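Local coordinates for protein BpsB (PgaB), Poly-beta-1,6-N-acetyl-D-glucosamine N-deacetylase (PDB 5BU6) that removes N-acetyl groups from poly-beta-1,6-N-acetyl-D-glucosamine as a family 4 carbohydrate esterase and is required for biofilm formation in Bordetella bronchiseptica, at residues S155-Q167 with Q171-S183. The protein carries 5 engineered substitutions. Sequence-based numbering, arbitrary orientation.
Sequences SHNLHRGVLANPQ and QPAASSRQYLPAS. With NI (nickel (II) ion), chain C.
Val162 and Gln171 form an antiparallel hydrogen-bonded pair, evidenced by reciprocal backbone bonds: Val162 N to Gln171 O at 2.9 Å and Gln171 N to Val162 O at 3.1 Å. Ala173 N donates to Arg160 O past the next pair, Gly161 with Pro172.

From its CB, Val162 can be followed branch by branch into the loop after Pro172. CB itself lies 3.7 Å from OE1 of Gln178, a side chain extended beyond CG that crosses the valine at about a right angle. CG1, anti to the carbonyl carbon (chi1 -56°), packs on Ala173 CB at 3.5 Å. CG2, between the backbone N and the carbonyl carbon, comes within 3.4 Å of Ser176 OG and also meets Gln178 CB. That hydroxyl is occupied: Ser176 OG donates to Pro172 O, which Ser175 OG reaches from the opposite face of the carbonyl plane, so two side chains grip one acceptor.

Farther along, Tyr179 N donates to Leu163 O in a nearly straight bond (174° at the hydrogen). Pro166 CG then sits over a face of the Tyr179 ring, 4.0 Å from its centroid and offset toward the rim, a CH-pi contact. Near the other end, water joins Leu158 O to Ala174 N, and His159 NE2 binds nickel at 2.1 Å.

The reciprocal strand bonds mark a beta hairpin, 161-163 with 170-172, that follows closely on His159, which with Asp84 and His154 forms the Asp-His-His metal site characteristic of family 4 carbohydrate esterases.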
# COMPACT_ATOMS: atom_id res chain seq x y z
N SER A 155 3.27 0.23 -6.19
CA SER A 155 3.50 0.15 -7.65
C SER A 155 4.22 1.41 -8.15
O SER A 155 4.38 2.37 -7.41
CB SER A 155 2.21 -0.06 -8.46
OG SER A 155 1.52 1.16 -8.69
N HIS A 156 4.69 1.38 -9.39
CA HIS A 156 5.22 2.57 -10.05
C HIS A 156 4.05 3.34 -10.66
O HIS A 156 3.76 4.44 -10.25
CB HIS A 156 6.25 2.22 -11.13
CG HIS A 156 6.84 3.41 -11.83
ND1 HIS A 156 7.53 4.40 -11.16
CD2 HIS A 156 6.85 3.77 -13.13
CE1 HIS A 156 7.93 5.31 -12.02
NE2 HIS A 156 7.52 4.96 -13.23
N ASN A 157 3.37 2.72 -11.61
CA ASN A 157 2.25 3.38 -12.28
C ASN A 157 1.06 2.43 -12.45
O ASN A 157 0.46 2.37 -13.51
CB ASN A 157 2.71 3.92 -13.63
CG ASN A 157 1.72 4.87 -14.26
OD1 ASN A 157 0.89 5.48 -13.56
ND2 ASN A 157 1.80 5.01 -15.57
N LEU A 158 0.72 1.68 -11.41
CA LEU A 158 -0.46 0.81 -11.51
C LEU A 158 -1.60 1.34 -10.67
O LEU A 158 -2.62 0.66 -10.52
CB LEU A 158 -0.11 -0.61 -11.07
CG LEU A 158 0.98 -1.27 -11.90
CD1 LEU A 158 1.27 -2.63 -11.32
CD2 LEU A 158 0.58 -1.39 -13.36
N HIS A 159 -1.43 2.52 -10.10
CA HIS A 159 -2.46 3.08 -9.21
C HIS A 159 -3.46 3.90 -10.03
O HIS A 159 -3.67 5.09 -9.78
CB HIS A 159 -1.79 3.92 -8.11
CG HIS A 159 -2.60 4.02 -6.85
ND1 HIS A 159 -3.90 4.48 -6.83
CD2 HIS A 159 -2.29 3.75 -5.56
CE1 HIS A 159 -4.36 4.47 -5.60
NE2 HIS A 159 -3.40 4.03 -4.80
N ARG A 160 -4.07 3.25 -11.02
CA ARG A 160 -4.99 3.93 -11.92
C ARG A 160 -5.79 2.91 -12.69
O ARG A 160 -5.51 1.71 -12.63
CB ARG A 160 -4.22 4.82 -12.89
CG ARG A 160 -3.26 4.01 -13.73
CD ARG A 160 -2.39 4.80 -14.67
NE ARG A 160 -1.41 3.87 -15.25
CZ ARG A 160 -1.52 3.28 -16.43
NH1 ARG A 160 -0.57 2.43 -16.83
NH2 ARG A 160 -2.54 3.53 -17.24
N GLY A 161 -6.78 3.40 -13.42
CA GLY A 161 -7.58 2.55 -14.27
C GLY A 161 -7.04 2.53 -15.68
O GLY A 161 -6.45 3.51 -16.13
N VAL A 162 -7.23 1.40 -16.36
CA VAL A 162 -6.88 1.26 -17.76
C VAL A 162 -8.07 0.71 -18.52
O VAL A 162 -9.03 0.24 -17.91
CB VAL A 162 -5.69 0.31 -17.99
CG1 VAL A 162 -4.50 0.77 -17.21
CG2 VAL A 162 -6.07 -1.12 -17.63
N LEU A 163 -8.01 0.76 -19.84
CA LEU A 163 -9.13 0.30 -20.65
C LEU A 163 -9.26 -1.22 -20.61
O LEU A 163 -8.35 -1.95 -20.99
CB LEU A 163 -8.99 0.78 -22.10
CG LEU A 163 -10.28 1.46 -22.57
CD1 LEU A 163 -10.72 2.50 -21.53
CD2 LEU A 163 -10.10 2.09 -23.94
N ALA A 164 -10.42 -1.68 -20.15
CA ALA A 164 -10.76 -3.09 -20.11
C ALA A 164 -11.43 -3.59 -21.40
O ALA A 164 -11.34 -4.77 -21.73
CB ALA A 164 -11.66 -3.37 -18.94
N ASN A 165 -12.12 -2.69 -22.10
CA ASN A 165 -12.83 -3.04 -23.33
C ASN A 165 -12.87 -1.87 -24.32
O ASN A 165 -12.56 -0.74 -23.94
CB ASN A 165 -14.25 -3.53 -22.99
CG ASN A 165 -15.07 -2.50 -22.23
OD1 ASN A 165 -14.80 -1.30 -22.28
ND2 ASN A 165 -16.09 -2.97 -21.52
N PRO A 166 -13.24 -2.13 -25.59
CA PRO A 166 -13.23 -1.04 -26.58
C PRO A 166 -14.07 0.18 -26.22
O PRO A 166 -13.65 1.29 -26.57
CB PRO A 166 -13.81 -1.72 -27.83
CG PRO A 166 -13.36 -3.13 -27.70
CD PRO A 166 -13.40 -3.45 -26.22
N GLN A 167 -15.20 0.02 -25.54
CA GLN A 167 -16.10 1.15 -25.31
C GLN A 167 -15.49 2.18 -24.35
O GLN A 167 -15.43 3.37 -24.67
CB GLN A 167 -17.47 0.69 -24.79
CG GLN A 167 -17.44 -0.45 -23.81
CD GLN A 167 -17.53 -1.80 -24.49
OE1 GLN A 167 -16.57 -2.26 -25.12
NE2 GLN A 167 -18.68 -2.45 -24.38
N GLN A 171 -10.75 -0.81 -15.60
CA GLN A 171 -10.43 -1.79 -14.57
C GLN A 171 -9.08 -1.41 -13.98
O GLN A 171 -8.38 -0.58 -14.54
CB GLN A 171 -10.42 -3.20 -15.17
CG GLN A 171 -11.82 -3.78 -15.39
CD GLN A 171 -11.82 -5.08 -16.18
OE1 GLN A 171 -10.77 -5.58 -16.58
NE2 GLN A 171 -13.01 -5.62 -16.41
N PRO A 172 -8.71 -1.99 -12.82
CA PRO A 172 -7.39 -1.67 -12.26
C PRO A 172 -6.25 -2.03 -13.22
O PRO A 172 -6.32 -3.06 -13.89
CB PRO A 172 -7.32 -2.53 -10.99
CG PRO A 172 -8.74 -2.73 -10.59
CD PRO A 172 -9.54 -2.77 -11.88
N ALA A 173 -5.21 -1.20 -13.27
CA ALA A 173 -4.10 -1.38 -14.20
C ALA A 173 -3.33 -2.69 -14.01
O ALA A 173 -2.78 -3.22 -14.97
CB ALA A 173 -3.13 -0.22 -14.09
N ALA A 174 -3.29 -3.20 -12.78
CA ALA A 174 -2.47 -4.38 -12.51
C ALA A 174 -3.19 -5.68 -12.82
O ALA A 174 -2.56 -6.71 -13.09
CB ALA A 174 -2.01 -4.39 -11.05
N SER A 175 -4.51 -5.65 -12.79
CA SER A 175 -5.29 -6.88 -12.86
C SER A 175 -5.64 -7.26 -14.29
O SER A 175 -5.53 -8.42 -14.68
CB SER A 175 -6.58 -6.73 -12.05
OG SER A 175 -7.45 -5.78 -12.64
N SER A 176 -6.05 -6.27 -15.07
CA SER A 176 -6.61 -6.54 -16.38
C SER A 176 -5.56 -6.60 -17.48
O SER A 176 -4.58 -5.85 -17.46
CB SER A 176 -7.66 -5.48 -16.72
OG SER A 176 -7.12 -4.18 -16.62
N ARG A 177 -5.78 -7.50 -18.44
CA ARG A 177 -5.09 -7.40 -19.71
C ARG A 177 -5.73 -6.23 -20.46
O ARG A 177 -6.90 -6.29 -20.84
CB ARG A 177 -5.19 -8.70 -20.51
CG ARG A 177 -4.15 -9.73 -20.07
CD ARG A 177 -4.37 -11.10 -20.72
NE ARG A 177 -5.60 -11.74 -20.25
CZ ARG A 177 -5.74 -12.30 -19.05
NH1 ARG A 177 -4.73 -12.30 -18.18
NH2 ARG A 177 -6.89 -12.87 -18.71
N GLN A 178 -4.96 -5.16 -20.65
CA GLN A 178 -5.53 -3.92 -21.15
C GLN A 178 -5.74 -3.92 -22.67
O GLN A 178 -4.98 -4.54 -23.43
CB GLN A 178 -4.67 -2.73 -20.74
CG GLN A 178 -3.37 -2.59 -21.52
CD GLN A 178 -2.60 -1.34 -21.15
OE1 GLN A 178 -3.18 -0.37 -20.64
NE2 GLN A 178 -1.30 -1.34 -21.42
N TYR A 179 -6.78 -3.23 -23.10
CA TYR A 179 -7.10 -3.10 -24.51
C TYR A 179 -6.27 -1.99 -25.15
O TYR A 179 -6.22 -0.87 -24.65
CB TYR A 179 -8.60 -2.84 -24.66
CG TYR A 179 -9.06 -2.65 -26.08
CD1 TYR A 179 -9.16 -3.73 -26.94
CD2 TYR A 179 -9.38 -1.39 -26.55
CE1 TYR A 179 -9.58 -3.55 -28.25
CE2 TYR A 179 -9.80 -1.20 -27.85
CZ TYR A 179 -9.89 -2.28 -28.70
OH TYR A 179 -10.31 -2.10 -29.99
N LEU A 180 -5.60 -2.31 -26.26
CA LEU A 180 -4.71 -1.36 -26.93
C LEU A 180 -5.31 -0.80 -28.22
O LEU A 180 -5.35 -1.49 -29.24
CB LEU A 180 -3.37 -2.02 -27.24
CG LEU A 180 -2.71 -2.66 -26.03
CD1 LEU A 180 -1.41 -3.34 -26.44
CD2 LEU A 180 -2.47 -1.62 -24.95
N PRO A 181 -5.76 0.46 -28.17
CA PRO A 181 -6.37 1.15 -29.32
C PRO A 181 -5.43 1.25 -30.52
O PRO A 181 -5.89 1.19 -31.66
CB PRO A 181 -6.68 2.55 -28.76
CG PRO A 181 -6.78 2.35 -27.28
CD PRO A 181 -5.75 1.31 -26.96
N ALA A 182 -4.13 1.40 -30.27
CA ALA A 182 -3.14 1.52 -31.33
C ALA A 182 -2.90 0.19 -32.02
O ALA A 182 -2.73 0.12 -33.24
CB ALA A 182 -1.84 2.07 -30.77
N SER A 183 -2.88 -0.88 -31.24
CA SER A 183 -2.68 -2.22 -31.76
C SER A 183 -3.98 -2.78 -32.34
O SER A 183 -3.97 -3.61 -33.26
CB SER A 183 -2.14 -3.14 -30.67
OG SER A 183 -1.27 -2.45 -29.79
NI NI C . -3.53 3.68 -2.76
O HOH W 1 -3.89 -1.96 -10.29
O HOH W 2 -3.76 3.49 -0.65
O HOH W 3 -5.26 4.97 -2.52